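Local coordinates for serine Recombinase (Sulfolobus solfataricus, PDB 3LHF), which probably binds DNA and carries out strand exchange as a transposon-encoded serine recombinase, the chain here being its resolvase-type catalytic portion, at residues K3-A8 with Y33-T38; Y7-S12 with Y70-V75; R56-N61 with H89-V94; R65-Y70 with V94-E99. The protein carries 1 engineered substitution. All blocks are in the same frame, centred on the assembly; numbering follows the deposited sequence.

Contact 1 of 4, residues K3-A8 with Y33-T38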
loop_
_atom_site.group_PDB
_atom_site.type_symbol
_atom_site.label_atom_id
_atom_site.label_comp_id
_atom_site.label_asym_id
_atom_site.label_seq_id
_atom_site.Cartn_x
_atom_site.Cartn_y
_atom_site.Cartn_z
ATOM N N LYS D 3 4.182 -22.680 10.032
ATOM C CA LYS D 3 4.015 -22.874 8.598
ATOM C C LYS D 3 4.857 -21.911 7.756
ATOM O O LYS D 3 4.884 -20.726 7.995
ATOM C CB LYS D 3 2.544 -22.706 8.231
ATOM C CG LYS D 3 1.749 -23.967 8.179
ATOM C CD LYS D 3 0.614 -23.991 9.181
ATOM C CE LYS D 3 -0.708 -23.506 8.602
ATOM N NZ LYS D 3 -1.493 -24.521 7.870
ATOM N N VAL D 4 5.528 -22.469 6.764
ATOM C CA VAL D 4 6.319 -21.747 5.798
ATOM C C VAL D 4 5.576 -21.722 4.484
ATOM O O VAL D 4 5.303 -22.735 3.920
ATOM C CB VAL D 4 7.628 -22.477 5.564
ATOM C CG1 VAL D 4 8.536 -21.685 4.669
ATOM C CG2 VAL D 4 8.285 -22.798 6.870
ATOM N N ILE D 5 5.255 -20.541 4.003
ATOM C CA ILE D 5 4.434 -20.421 2.831
ATOM C C ILE D 5 5.173 -19.913 1.616
ATOM O O ILE D 5 5.894 -18.948 1.669
ATOM C CB ILE D 5 3.260 -19.503 3.086
ATOM C CG1 ILE D 5 2.681 -19.757 4.475
ATOM C CG2 ILE D 5 2.231 -19.652 2.012
ATOM C CD1 ILE D 5 1.927 -21.013 4.608
ATOM N N LEU D 6 4.948 -20.588 0.511
ATOM C CA LEU D 6 5.392 -20.138 -0.759
ATOM C C LEU D 6 4.243 -19.362 -1.393
ATOM O O LEU D 6 3.223 -19.925 -1.687
ATOM C CB LEU D 6 5.743 -21.348 -1.606
ATOM C CG LEU D 6 6.886 -22.277 -1.205
ATOM C CD1 LEU D 6 7.125 -23.282 -2.254
ATOM C CD2 LEU D 6 8.131 -21.540 -0.959
ATOM N N TYR D 7 4.411 -18.062 -1.578
ATOM C CA TYR D 7 3.385 -17.234 -2.185
ATOM C C TYR D 7 3.784 -16.711 -3.531
ATOM O O TYR D 7 4.790 -16.077 -3.672
ATOM C CB TYR D 7 2.992 -16.044 -1.313
ATOM C CG TYR D 7 1.987 -15.168 -2.009
ATOM C CD1 TYR D 7 2.389 -14.196 -2.895
ATOM C CD2 TYR D 7 0.635 -15.346 -1.823
ATOM C CE1 TYR D 7 1.503 -13.425 -3.541
ATOM C CE2 TYR D 7 -0.259 -14.572 -2.471
ATOM C CZ TYR D 7 0.182 -13.605 -3.328
ATOM O OH TYR D 7 -0.700 -12.818 -3.989
ATOM N N ALA D 8 2.969 -16.973 -4.521
ATOM C CA ALA D 8 3.297 -16.630 -5.875
ATOM C C ALA D 8 2.151 -15.957 -6.589
ATOM O O ALA D 8 1.023 -16.274 -6.352
ATOM C CB ALA D 8 3.726 -17.841 -6.602
ATOM N N TYR D 33 8.886 -26.579 2.641
ATOM C CA TYR D 33 7.708 -25.721 2.711
ATOM C C TYR D 33 6.432 -26.503 3.038
ATOM O O TYR D 33 6.261 -27.624 2.634
ATOM C CB TYR D 33 7.531 -24.923 1.416
ATOM C CG TYR D 33 7.664 -25.755 0.181
ATOM C CD1 TYR D 33 8.893 -26.160 -0.267
ATOM C CD2 TYR D 33 6.565 -26.155 -0.524
ATOM C CE1 TYR D 33 9.020 -26.915 -1.362
ATOM C CE2 TYR D 33 6.685 -26.916 -1.621
ATOM C CZ TYR D 33 7.918 -27.295 -2.039
ATOM O OH TYR D 33 8.055 -28.063 -3.142
ATOM N N ASP D 34 5.585 -25.921 3.853
ATOM C CA ASP D 34 4.250 -26.408 4.087
ATOM C C ASP D 34 3.156 -26.277 3.029
ATOM O O ASP D 34 2.421 -27.183 2.810
ATOM C CB ASP D 34 3.760 -25.848 5.403
ATOM C CG ASP D 34 4.685 -26.158 6.513
ATOM O OD1 ASP D 34 5.206 -27.264 6.524
ATOM O OD2 ASP D 34 4.903 -25.301 7.361
ATOM N N GLN D 35 3.003 -25.114 2.436
ATOM C CA GLN D 35 1.844 -24.826 1.634
ATOM C C GLN D 35 2.202 -23.962 0.454
ATOM O O GLN D 35 3.150 -23.222 0.516
ATOM C CB GLN D 35 0.812 -24.126 2.498
ATOM C CG GLN D 35 -0.308 -25.006 2.946
ATOM C CD GLN D 35 -1.123 -24.419 4.071
ATOM O OE1 GLN D 35 -1.762 -23.397 3.912
ATOM N NE2 GLN D 35 -1.110 -25.076 5.211
ATOM N N VAL D 36 1.442 -24.055 -0.624
ATOM C CA VAL D 36 1.675 -23.194 -1.774
ATOM C C VAL D 36 0.465 -22.327 -2.106
ATOM O O VAL D 36 -0.601 -22.833 -2.354
ATOM C CB VAL D 36 2.109 -24.001 -3.000
ATOM C CG1 VAL D 36 2.650 -23.123 -4.037
ATOM C CG2 VAL D 36 3.126 -24.979 -2.626
ATOM N N ILE D 37 0.645 -21.019 -2.101
ATOM C CA ILE D 37 -0.434 -20.095 -2.431
ATOM C C ILE D 37 -0.104 -19.208 -3.616
ATOM O O ILE D 37 0.925 -18.604 -3.655
ATOM C CB ILE D 37 -0.814 -19.192 -1.251
ATOM C CG1 ILE D 37 -1.305 -20.012 -0.081
ATOM C CG2 ILE D 37 -1.873 -18.218 -1.663
ATOM C CD1 ILE D 37 -1.692 -19.201 1.100
ATOM N N THR D 38 -1.007 -19.148 -4.567
ATOM C CA THR D 38 -0.808 -18.399 -5.771
ATOM C C THR D 38 -2.007 -17.523 -6.078
ATOM O O THR D 38 -3.107 -17.810 -5.686
ATOM C CB THR D 38 -0.565 -19.311 -6.944
ATOM O OG1 THR D 38 -1.805 -19.799 -7.422
ATOM C CG2 THR D 38 0.257 -20.454 -6.546
#

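Contact 2 of 4, residues Y7-S12 with Y70-V75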
loop_
_atom_site.group_PDB
_atom_site.type_symbol
_atom_site.label_atom_id
_atom_site.label_comp_id
_atom_site.label_asym_id
_atom_site.label_seq_id
_atom_site.Cartn_x
_atom_site.Cartn_y
_atom_site.Cartn_z
ATOM N N TYR D 7 4.411 -18.062 -1.578
ATOM C CA TYR D 7 3.385 -17.234 -2.185
ATOM C C TYR D 7 3.784 -16.711 -3.531
ATOM O O TYR D 7 4.790 -16.077 -3.672
ATOM C CB TYR D 7 2.992 -16.044 -1.313
ATOM C CG TYR D 7 1.987 -15.168 -2.009
ATOM C CD1 TYR D 7 2.389 -14.196 -2.895
ATOM C CD2 TYR D 7 0.635 -15.346 -1.823
ATOM C CE1 TYR D 7 1.503 -13.425 -3.541
ATOM C CE2 TYR D 7 -0.259 -14.572 -2.471
ATOM C CZ TYR D 7 0.182 -13.605 -3.328
ATOM O OH TYR D 7 -0.700 -12.818 -3.989
ATOM N N ALA D 8 2.969 -16.973 -4.521
ATOM C CA ALA D 8 3.297 -16.630 -5.875
ATOM C C ALA D 8 2.151 -15.957 -6.589
ATOM O O ALA D 8 1.023 -16.274 -6.352
ATOM C CB ALA D 8 3.726 -17.841 -6.602
ATOM N N ARG D 9 2.470 -15.006 -7.446
ATOM C CA ARG D 9 1.493 -14.287 -8.219
ATOM C C ARG D 9 2.046 -13.883 -9.564
ATOM O O ARG D 9 3.208 -13.615 -9.695
ATOM C CB ARG D 9 1.071 -13.044 -7.459
ATOM C CG ARG D 9 -0.040 -12.312 -8.084
ATOM C CD ARG D 9 -0.104 -10.919 -7.574
ATOM N NE ARG D 9 1.198 -10.274 -7.568
ATOM C CZ ARG D 9 1.705 -9.561 -8.563
ATOM N NH1 ARG D 9 1.043 -9.386 -9.675
ATOM N NH2 ARG D 9 2.890 -9.031 -8.436
ATOM N N VAL D 10 1.193 -13.843 -10.565
ATOM C CA VAL D 10 1.506 -13.211 -11.816
ATOM C C VAL D 10 0.322 -12.380 -12.176
ATOM O O VAL D 10 -0.769 -12.644 -11.743
ATOM C CB VAL D 10 1.788 -14.176 -12.955
ATOM C CG1 VAL D 10 2.907 -15.093 -12.628
ATOM C CG2 VAL D 10 0.570 -14.915 -13.346
ATOM N N SER D 11 0.578 -11.337 -12.941
ATOM C CA SER D 11 -0.432 -10.358 -13.295
ATOM C C SER D 11 -1.577 -10.810 -14.158
ATOM O O SER D 11 -2.683 -10.409 -13.940
ATOM C CB SER D 11 0.218 -9.134 -13.889
ATOM O OG SER D 11 0.491 -8.235 -12.856
ATOM N N SER D 12 -1.296 -11.641 -15.139
ATOM C CA SER D 12 -2.236 -11.922 -16.198
ATOM C C SER D 12 -2.374 -13.405 -16.499
ATOM O O SER D 12 -1.523 -14.187 -16.170
ATOM C CB SER D 12 -1.820 -11.150 -17.447
ATOM O OG SER D 12 -2.197 -11.803 -18.625
ATOM N N TYR D 70 10.013 -12.157 -5.589
ATOM C CA TYR D 70 10.323 -10.748 -5.541
ATOM C C TYR D 70 9.389 -10.126 -4.523
ATOM O O TYR D 70 8.341 -10.653 -4.253
ATOM C CB TYR D 70 10.079 -10.078 -6.886
ATOM C CG TYR D 70 10.690 -10.727 -8.089
ATOM C CD1 TYR D 70 12.042 -10.680 -8.325
ATOM C CD2 TYR D 70 9.907 -11.348 -9.010
ATOM C CE1 TYR D 70 12.583 -11.255 -9.424
ATOM C CE2 TYR D 70 10.438 -11.913 -10.102
ATOM C CZ TYR D 70 11.772 -11.870 -10.311
ATOM O OH TYR D 70 12.273 -12.462 -11.423
ATOM N N PRO D 71 9.741 -8.978 -3.987
ATOM C CA PRO D 71 8.847 -8.287 -3.069
ATOM C C PRO D 71 7.609 -7.841 -3.821
ATOM O O PRO D 71 6.574 -7.602 -3.259
ATOM C CB PRO D 71 9.676 -7.116 -2.617
ATOM C CG PRO D 71 11.008 -7.571 -2.744
ATOM C CD PRO D 71 11.071 -8.384 -3.954
ATOM N N ASP D 72 7.762 -7.805 -5.127
ATOM C CA ASP D 72 6.788 -7.364 -6.089
ATOM C C ASP D 72 5.579 -8.245 -5.944
ATOM O O ASP D 72 4.456 -7.826 -6.050
ATOM C CB ASP D 72 7.398 -7.652 -7.457
ATOM C CG ASP D 72 6.922 -6.739 -8.534
ATOM O OD1 ASP D 72 5.761 -6.772 -8.895
ATOM O OD2 ASP D 72 7.739 -6.020 -9.081
ATOM N N ARG D 73 5.846 -9.505 -5.723
ATOM C CA ARG D 73 4.807 -10.456 -5.755
ATOM C C ARG D 73 3.818 -10.108 -4.680
ATOM O O ARG D 73 2.646 -10.192 -4.911
ATOM C CB ARG D 73 5.378 -11.840 -5.524
ATOM C CG ARG D 73 5.804 -12.571 -6.764
ATOM C CD ARG D 73 6.373 -11.666 -7.749
ATOM N NE ARG D 73 5.602 -11.635 -8.965
ATOM C CZ ARG D 73 5.541 -10.598 -9.775
ATOM N NH1 ARG D 73 6.217 -9.516 -9.506
ATOM N NH2 ARG D 73 4.808 -10.650 -10.857
ATOM N N LEU D 74 4.269 -9.731 -3.492
ATOM C CA LEU D 74 3.297 -9.374 -2.482
ATOM C C LEU D 74 2.504 -8.096 -2.683
ATOM O O LEU D 74 1.302 -8.148 -2.709
ATOM C CB LEU D 74 3.979 -9.295 -1.133
ATOM C CG LEU D 74 4.293 -10.616 -0.481
ATOM C CD1 LEU D 74 5.079 -10.375 0.749
ATOM C CD2 LEU D 74 3.042 -11.367 -0.186
ATOM N N VAL D 75 3.169 -6.957 -2.785
ATOM C CA VAL D 75 2.488 -5.696 -3.059
ATOM C C VAL D 75 3.360 -4.690 -3.774
ATOM O O VAL D 75 4.565 -4.750 -3.678
ATOM C CB VAL D 75 2.040 -5.030 -1.780
ATOM C CG1 VAL D 75 0.694 -5.517 -1.365
ATOM C CG2 VAL D 75 3.057 -5.231 -0.706
#

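Contact 3 of 4, residues R56-N61 with H89-V94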
loop_
_atom_site.group_PDB
_atom_site.type_symbol
_atom_site.label_atom_id
_atom_site.label_comp_id
_atom_site.label_asym_id
_atom_site.label_seq_id
_atom_site.Cartn_x
_atom_site.Cartn_y
_atom_site.Cartn_z
ATOM N N ARG D 56 -4.578 -13.404 6.200
ATOM C CA ARG D 56 -5.493 -13.806 7.227
ATOM C C ARG D 56 -4.819 -14.830 8.109
ATOM O O ARG D 56 -4.907 -14.765 9.308
ATOM C CB ARG D 56 -6.759 -14.380 6.598
ATOM C CG ARG D 56 -8.005 -13.620 6.885
ATOM C CD ARG D 56 -8.911 -13.539 5.699
ATOM N NE ARG D 56 -9.527 -12.232 5.605
ATOM C CZ ARG D 56 -10.395 -11.853 4.682
ATOM N NH1 ARG D 56 -10.790 -12.676 3.752
ATOM N NH2 ARG D 56 -10.867 -10.637 4.694
ATOM N N MET D 57 -4.093 -15.748 7.508
ATOM C CA MET D 57 -3.371 -16.732 8.271
ATOM C C MET D 57 -2.331 -16.087 9.175
ATOM O O MET D 57 -2.174 -16.474 10.312
ATOM C CB MET D 57 -2.710 -17.740 7.345
ATOM C CG MET D 57 -3.638 -18.758 6.753
ATOM S SD MET D 57 -2.911 -19.900 5.595
ATOM C CE MET D 57 -2.101 -21.021 6.656
ATOM N N ILE D 58 -1.615 -15.096 8.678
ATOM C CA ILE D 58 -0.552 -14.497 9.451
ATOM C C ILE D 58 -1.119 -13.856 10.701
ATOM O O ILE D 58 -0.520 -13.879 11.745
ATOM C CB ILE D 58 0.271 -13.513 8.651
ATOM C CG1 ILE D 58 0.945 -14.232 7.497
ATOM C CG2 ILE D 58 1.307 -12.877 9.526
ATOM C CD1 ILE D 58 2.302 -13.725 7.159
ATOM N N LEU D 59 -2.308 -13.312 10.577
ATOM C CA LEU D 59 -2.959 -12.671 11.687
ATOM C C LEU D 59 -3.402 -13.691 12.714
ATOM O O LEU D 59 -3.789 -13.336 13.803
ATOM C CB LEU D 59 -4.136 -11.845 11.209
ATOM C CG LEU D 59 -3.811 -10.630 10.362
ATOM C CD1 LEU D 59 -4.811 -10.480 9.290
ATOM C CD2 LEU D 59 -3.756 -9.405 11.198
ATOM N N ASN D 60 -3.356 -14.963 12.347
ATOM C CA ASN D 60 -3.789 -16.041 13.223
ATOM C C ASN D 60 -2.688 -16.866 13.849
ATOM O O ASN D 60 -2.940 -17.911 14.386
ATOM C CB ASN D 60 -4.746 -16.966 12.518
ATOM C CG ASN D 60 -5.701 -17.614 13.465
ATOM O OD1 ASN D 60 -6.556 -16.969 14.035
ATOM N ND2 ASN D 60 -5.557 -18.894 13.640
ATOM N N ASN D 61 -1.465 -16.394 13.742
ATOM C CA ASN D 61 -0.303 -17.094 14.244
ATOM C C ASN D 61 -0.080 -18.499 13.727
ATOM O O ASN D 61 0.225 -19.394 14.490
ATOM C CB ASN D 61 -0.256 -17.035 15.758
ATOM C CG ASN D 61 -0.146 -15.628 16.264
ATOM O OD1 ASN D 61 0.922 -15.051 16.310
ATOM N ND2 ASN D 61 -1.263 -15.061 16.621
ATOM N N HIS D 89 3.562 -11.102 14.414
ATOM C CA HIS D 89 3.053 -12.454 14.412
ATOM C C HIS D 89 4.021 -13.578 14.147
ATOM O O HIS D 89 3.640 -14.594 13.632
ATOM C CB HIS D 89 1.884 -12.555 13.477
ATOM C CG HIS D 89 0.683 -11.828 13.958
ATOM N ND1 HIS D 89 -0.294 -12.431 14.705
ATOM C CD2 HIS D 89 0.307 -10.545 13.811
ATOM C CE1 HIS D 89 -1.232 -11.553 14.982
ATOM N NE2 HIS D 89 -0.892 -10.401 14.449
ATOM N N GLY D 90 5.279 -13.382 14.475
ATOM C CA GLY D 90 6.239 -14.450 14.433
ATOM C C GLY D 90 6.574 -14.940 13.057
ATOM O O GLY D 90 7.123 -15.994 12.917
ATOM N N CYS D 91 6.235 -14.166 12.042
ATOM C CA CYS D 91 6.469 -14.552 10.668
ATOM C C CYS D 91 7.533 -13.711 10.005
ATOM O O CYS D 91 7.761 -12.585 10.357
ATOM C CB CYS D 91 5.204 -14.460 9.851
ATOM S SG CYS D 91 5.441 -15.053 8.214
ATOM N N GLU D 92 8.170 -14.295 9.017
ATOM C CA GLU D 92 9.295 -13.701 8.352
ATOM C C GLU D 92 9.037 -13.660 6.860
ATOM O O GLU D 92 8.496 -14.590 6.289
ATOM C CB GLU D 92 10.538 -14.500 8.712
ATOM C CG GLU D 92 11.621 -14.596 7.707
ATOM C CD GLU D 92 12.542 -15.743 8.000
ATOM O OE1 GLU D 92 12.181 -16.595 8.805
ATOM O OE2 GLU D 92 13.619 -15.808 7.420
ATOM N N ILE D 93 9.404 -12.561 6.224
ATOM C CA ILE D 93 9.264 -12.493 4.796
ATOM C C ILE D 93 10.600 -12.650 4.154
ATOM O O ILE D 93 11.451 -11.809 4.268
ATOM C CB ILE D 93 8.673 -11.179 4.342
ATOM C CG1 ILE D 93 7.403 -10.893 5.102
ATOM C CG2 ILE D 93 8.381 -11.227 2.887
ATOM C CD1 ILE D 93 6.589 -9.855 4.510
ATOM N N VAL D 94 10.757 -13.760 3.475
ATOM C CA VAL D 94 11.955 -14.076 2.754
ATOM C C VAL D 94 11.703 -13.798 1.283
ATOM O O VAL D 94 10.712 -14.199 0.731
ATOM C CB VAL D 94 12.341 -15.515 3.010
ATOM C CG1 VAL D 94 13.436 -15.929 2.166
ATOM C CG2 VAL D 94 12.707 -15.672 4.409
HETATM O O HOH W 1 1.761 -15.545 12.122
#

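Contact 4 of 4, residues R65-Y70 with V94-E99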
loop_
_atom_site.group_PDB
_atom_site.type_symbol
_atom_site.label_atom_id
_atom_site.label_comp_id
_atom_site.label_asym_id
_atom_site.label_seq_id
_atom_site.Cartn_x
_atom_site.Cartn_y
_atom_site.Cartn_z
ATOM N N ARG D 65 7.082 -18.448 8.321
ATOM C CA ARG D 65 7.714 -17.722 7.243
ATOM C C ARG D 65 6.868 -17.664 5.974
ATOM O O ARG D 65 6.113 -18.570 5.693
ATOM C CB ARG D 65 9.067 -18.354 6.974
ATOM C CG ARG D 65 9.691 -18.018 5.702
ATOM C CD ARG D 65 10.956 -18.754 5.605
ATOM N NE ARG D 65 11.124 -19.656 6.722
ATOM C CZ ARG D 65 12.228 -20.332 6.972
ATOM N NH1 ARG D 65 13.270 -20.205 6.189
ATOM N NH2 ARG D 65 12.293 -21.127 8.012
ATOM N N VAL D 66 7.005 -16.584 5.222
ATOM C CA VAL D 66 6.474 -16.497 3.883
ATOM C C VAL D 66 7.613 -16.261 2.945
ATOM O O VAL D 66 8.421 -15.421 3.185
ATOM C CB VAL D 66 5.542 -15.333 3.691
ATOM C CG1 VAL D 66 4.955 -15.369 2.322
ATOM C CG2 VAL D 66 4.483 -15.311 4.737
ATOM N N VAL D 67 7.651 -16.998 1.863
ATOM C CA VAL D 67 8.668 -16.815 0.864
ATOM C C VAL D 67 8.119 -16.437 -0.512
ATOM O O VAL D 67 7.278 -17.114 -1.042
ATOM C CB VAL D 67 9.445 -18.074 0.737
ATOM C CG1 VAL D 67 10.630 -17.869 -0.096
ATOM C CG2 VAL D 67 9.783 -18.593 2.088
ATOM N N VAL D 68 8.626 -15.357 -1.079
ATOM C CA VAL D 68 8.257 -14.912 -2.413
ATOM C C VAL D 68 9.468 -14.658 -3.278
ATOM O O VAL D 68 10.527 -14.426 -2.782
ATOM C CB VAL D 68 7.468 -13.653 -2.370
ATOM C CG1 VAL D 68 6.215 -13.882 -1.645
ATOM C CG2 VAL D 68 8.284 -12.556 -1.746
ATOM N N ALA D 69 9.305 -14.784 -4.577
ATOM C CA ALA D 69 10.375 -14.562 -5.537
ATOM C C ALA D 69 10.910 -13.126 -5.662
ATOM O O ALA D 69 12.077 -12.924 -5.851
ATOM C CB ALA D 69 9.994 -15.106 -6.873
ATOM N N TYR D 70 10.013 -12.157 -5.589
ATOM C CA TYR D 70 10.323 -10.748 -5.541
ATOM C C TYR D 70 9.389 -10.126 -4.523
ATOM O O TYR D 70 8.341 -10.653 -4.253
ATOM C CB TYR D 70 10.079 -10.078 -6.886
ATOM C CG TYR D 70 10.690 -10.727 -8.089
ATOM C CD1 TYR D 70 12.042 -10.680 -8.325
ATOM C CD2 TYR D 70 9.907 -11.348 -9.010
ATOM C CE1 TYR D 70 12.583 -11.255 -9.424
ATOM C CE2 TYR D 70 10.438 -11.913 -10.102
ATOM C CZ TYR D 70 11.772 -11.870 -10.311
ATOM O OH TYR D 70 12.273 -12.462 -11.423
ATOM N N VAL D 94 10.757 -13.760 3.475
ATOM C CA VAL D 94 11.955 -14.076 2.754
ATOM C C VAL D 94 11.703 -13.798 1.283
ATOM O O VAL D 94 10.712 -14.199 0.731
ATOM C CB VAL D 94 12.341 -15.515 3.010
ATOM C CG1 VAL D 94 13.436 -15.929 2.166
ATOM C CG2 VAL D 94 12.707 -15.672 4.409
ATOM N N VAL D 95 12.611 -13.054 0.682
ATOM C CA VAL D 95 12.498 -12.613 -0.691
ATOM C C VAL D 95 13.679 -13.134 -1.480
ATOM O O VAL D 95 14.777 -12.742 -1.243
ATOM C CB VAL D 95 12.513 -11.082 -0.768
ATOM C CG1 VAL D 95 12.566 -10.633 -2.179
ATOM C CG2 VAL D 95 11.339 -10.497 -0.092
ATOM N N ILE D 96 13.459 -14.022 -2.427
ATOM C CA ILE D 96 14.579 -14.659 -3.069
ATOM C C ILE D 96 15.251 -13.847 -4.166
ATOM O O ILE D 96 16.355 -14.116 -4.503
ATOM C CB ILE D 96 14.311 -16.133 -3.477
ATOM C CG1 ILE D 96 13.128 -16.276 -4.396
ATOM C CG2 ILE D 96 14.071 -17.027 -2.261
ATOM C CD1 ILE D 96 12.593 -17.663 -4.384
ATOM N N ASN D 97 14.599 -12.833 -4.690
ATOM C CA ASN D 97 15.243 -11.936 -5.626
ATOM C C ASN D 97 14.927 -10.524 -5.263
ATOM O O ASN D 97 13.815 -10.093 -5.389
ATOM C CB ASN D 97 14.832 -12.208 -7.056
ATOM C CG ASN D 97 15.291 -13.533 -7.537
ATOM O OD1 ASN D 97 16.317 -14.024 -7.146
ATOM N ND2 ASN D 97 14.510 -14.135 -8.376
ATOM N N GLN D 98 15.926 -9.811 -4.792
ATOM C CA GLN D 98 15.723 -8.492 -4.258
ATOM C C GLN D 98 15.711 -7.394 -5.315
ATOM O O GLN D 98 16.600 -6.581 -5.363
ATOM C CB GLN D 98 16.798 -8.238 -3.224
ATOM C CG GLN D 98 16.399 -7.348 -2.117
ATOM C CD GLN D 98 15.701 -8.062 -1.016
ATOM O OE1 GLN D 98 16.224 -8.993 -0.433
ATOM N NE2 GLN D 98 14.508 -7.617 -0.712
ATOM N N GLU D 99 14.673 -7.374 -6.135
ATOM C CA GLU D 99 14.566 -6.484 -7.282
ATOM C C GLU D 99 13.129 -6.219 -7.741
ATOM O O GLU D 99 12.214 -6.925 -7.379
ATOM C CB GLU D 99 15.356 -7.068 -8.438
ATOM C CG GLU D 99 15.045 -6.497 -9.776
ATOM C CD GLU D 99 15.732 -7.238 -10.874
ATOM O OE1 GLU D 99 15.783 -8.458 -10.792
ATOM O OE2 GLU D 99 16.211 -6.605 -11.814
#

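Contact 1 of 4, residues K3-A8 with Y33-T38
Ile37 O is gripped by two groups of the adjoining strand: the N-H of Ala8 donates to it at 2.8 Å, and the CA-H of Tyr7 adds a weaker C-H...O contact, Tyr7 CA lying 3.2 Å from Ile37 O. Further back, Leu6 is tied through both ends of its backbone. Its N gives to Gln35 O, while Leu6 O receives the nearly straight N-H of Ile37 at 2.8 Å. Where the strands begin, the pairing slackens to a weak bond of 3.2 Å from Asp34 N to Val4 O.

Leu6 CD1 rests over one face of the Tyr33 ring, 3.6 Å from its centroid and shifted toward the rim. Tyr33 CG stands between the backbone N and the carbonyl carbon (chi1 47°), which swings the ring under Leu6; Glu27 of helix 16-29 touches both side chains. An alanine in place of Tyr33 would probably leave Leu6 CD1 without its aromatic seat and open a gap beside that helix.

Across the sheet, Ile37 CG2 meets Tyr7 CD2 at 3.8 Å, and Ile37 CD1 faces Ile5 CG2. Helix 49-58 covers this side, and the Tyr7 hydroxyl is hydrogen-bonded to the carboxylate of Asp39. The straight backbone bonds thus set the register of a beta-alpha-beta unit, while apolar contacts on its two faces seat the helices.

Contact 2 of 4, residues Y7-S12 with Y70-V75
Arg9 and Arg73 exchange hydrogen bonds, each NE donating to the other's backbone carbonyl. Arg9 NE meets Arg73 O at 3.0 Å, in the carbonyl plane and on a lone pair. In return Arg73 NE reaches Arg9 O at 3.2 Å, tilted from that carbonyl's plane. Arg9 runs out with CG anti to its backbone N, then bends at chi3 (47°), turning the guanidinium edge to the short helix. There its NH2 also gives to Asp72 O at 3.1 Å, from above the carbonyl plane.

The charged contacts centre on Asp72. Its OD1 forms a salt bridge with Arg73 NH1 at 2.8 Å and a long one with Arg9 NH2. That same Arg9 NH2 lies over the centre of the Arg73 guanidinium, 3.5 Å from Arg73 NH2. Arg73 has a second acidic partner in Glu104, also hydrogen-bonded to Ser11 OG.

Apolar contact is modest: Leu74 CD2 sits over a face of the Tyr7 ring, 4.0 Å from Tyr7 CD1, while Arg73 O lies at the ring's edge.

Such close like charges would probably be unfavourable alone; Asp72 and Glu104 are likely to offset them. A buried arginine pair beside Ser11 is consistent with the active-site pocket of the serine recombinases.

Contact 3 of 4, residues R56-N61 with H89-V94
The His89 ring lies flat against the backbone of Leu59, whose CA stands over one face in a CH-pi contact, 4.0 Å from the ring centroid. This is the tight part, together with Ile58 CD1 against Cys91 SG at 3.6 Å. The sulfur gets there by lying anti to its own backbone N (chi1 -175°). Ile58 O presses close too, 3.2 Å from His89 CB.

The other margin is looser. Exposed Asn61 offers OD1 near the plane of the imidazole, but the bond from His89 ND1 to Asn61 OD1 is weak, at 3.3 Å and 144°. A water between the backbones is hydrogen-bonded to Ile58 O (2.8 Å) and to His89 O (2.6 Å). At the far end of the ring from Asn61, His89 NE2 is hydrogen-bonded to NE2 of His89 of the second subunit, so the ring also belongs to the dimer contact.

Inward, Ile58 and Cys91 both rest on Val63 and Val66 of strand 63-68 and on Cys86 of helix 79-88, joining the turn after helix 49-58 to the approach of strand 92-95.

Contact 4 of 4, residues R65-Y70 with V94-E99
Val94 spends both its backbone groups on strand 65-68: its N donates to Val66 O at 2.9 Å, and Val94 O accepts from Val68 N at 3.0 Å. Val68 is likewise used twice, since its O takes the N-H of Ile96 at 3.0 Å. All three bonds are close to straight. The CA-H of Val67 also points at Val94 O, and the N and O of Val67 itself serve strand 3-10 on the far side. Farther on the pairing weakens: the bond from Asn97 N to Ala69 O is weak and bent, 2.8 Å long at 121°. Asn97 O is taken within its own loop by Glu99 N, while the Glu99 carboxylate finds Lys101.

Apolar atoms fill in around these bonds. Arg65 CD touches Val94 CG2 at 3.7 Å, and Ile96 CG1 presses on Ala69 CA at 3.4 Å. Tyr70, its CG anti to the carbonyl carbon (chi1 -51°), brings its ring against the loop obliquely, with CE1 3.4 Å from Asn97 CB. A serine in place of Tyr70 would probably leave Asn97 CB uncovered and the loop through Glu99 freer to move.

Val67 with Val94 and Val68 with Val95 are parallel bridges whose side chains lie on opposite faces of the sheet; they put strand 92-95 at the edge of the 2-1-3-4 parallel sheet of the resolvase-type alpha/beta domain.

Contacts 1 and 4 are the same kind of joint at two places: parallel backbone pairing that adds strands 35-40 and 92-95 to the two central strands, which bond to each other between them. Both are partly buried, with looser pairing at one end. Contact 2 is fully buried near the centre of the chain, starts from the strand 3-10 of contact 1, and trades regular pairing for arginine, carboxylate and carbonyl chemistry. Contact 3 lies farthest out, its centre about 16 Å from the centre of the chain, and mixes a buried apolar side with water and the second subunit. It shares strand 92-95 with contact 4, and strand 63-68 backs both.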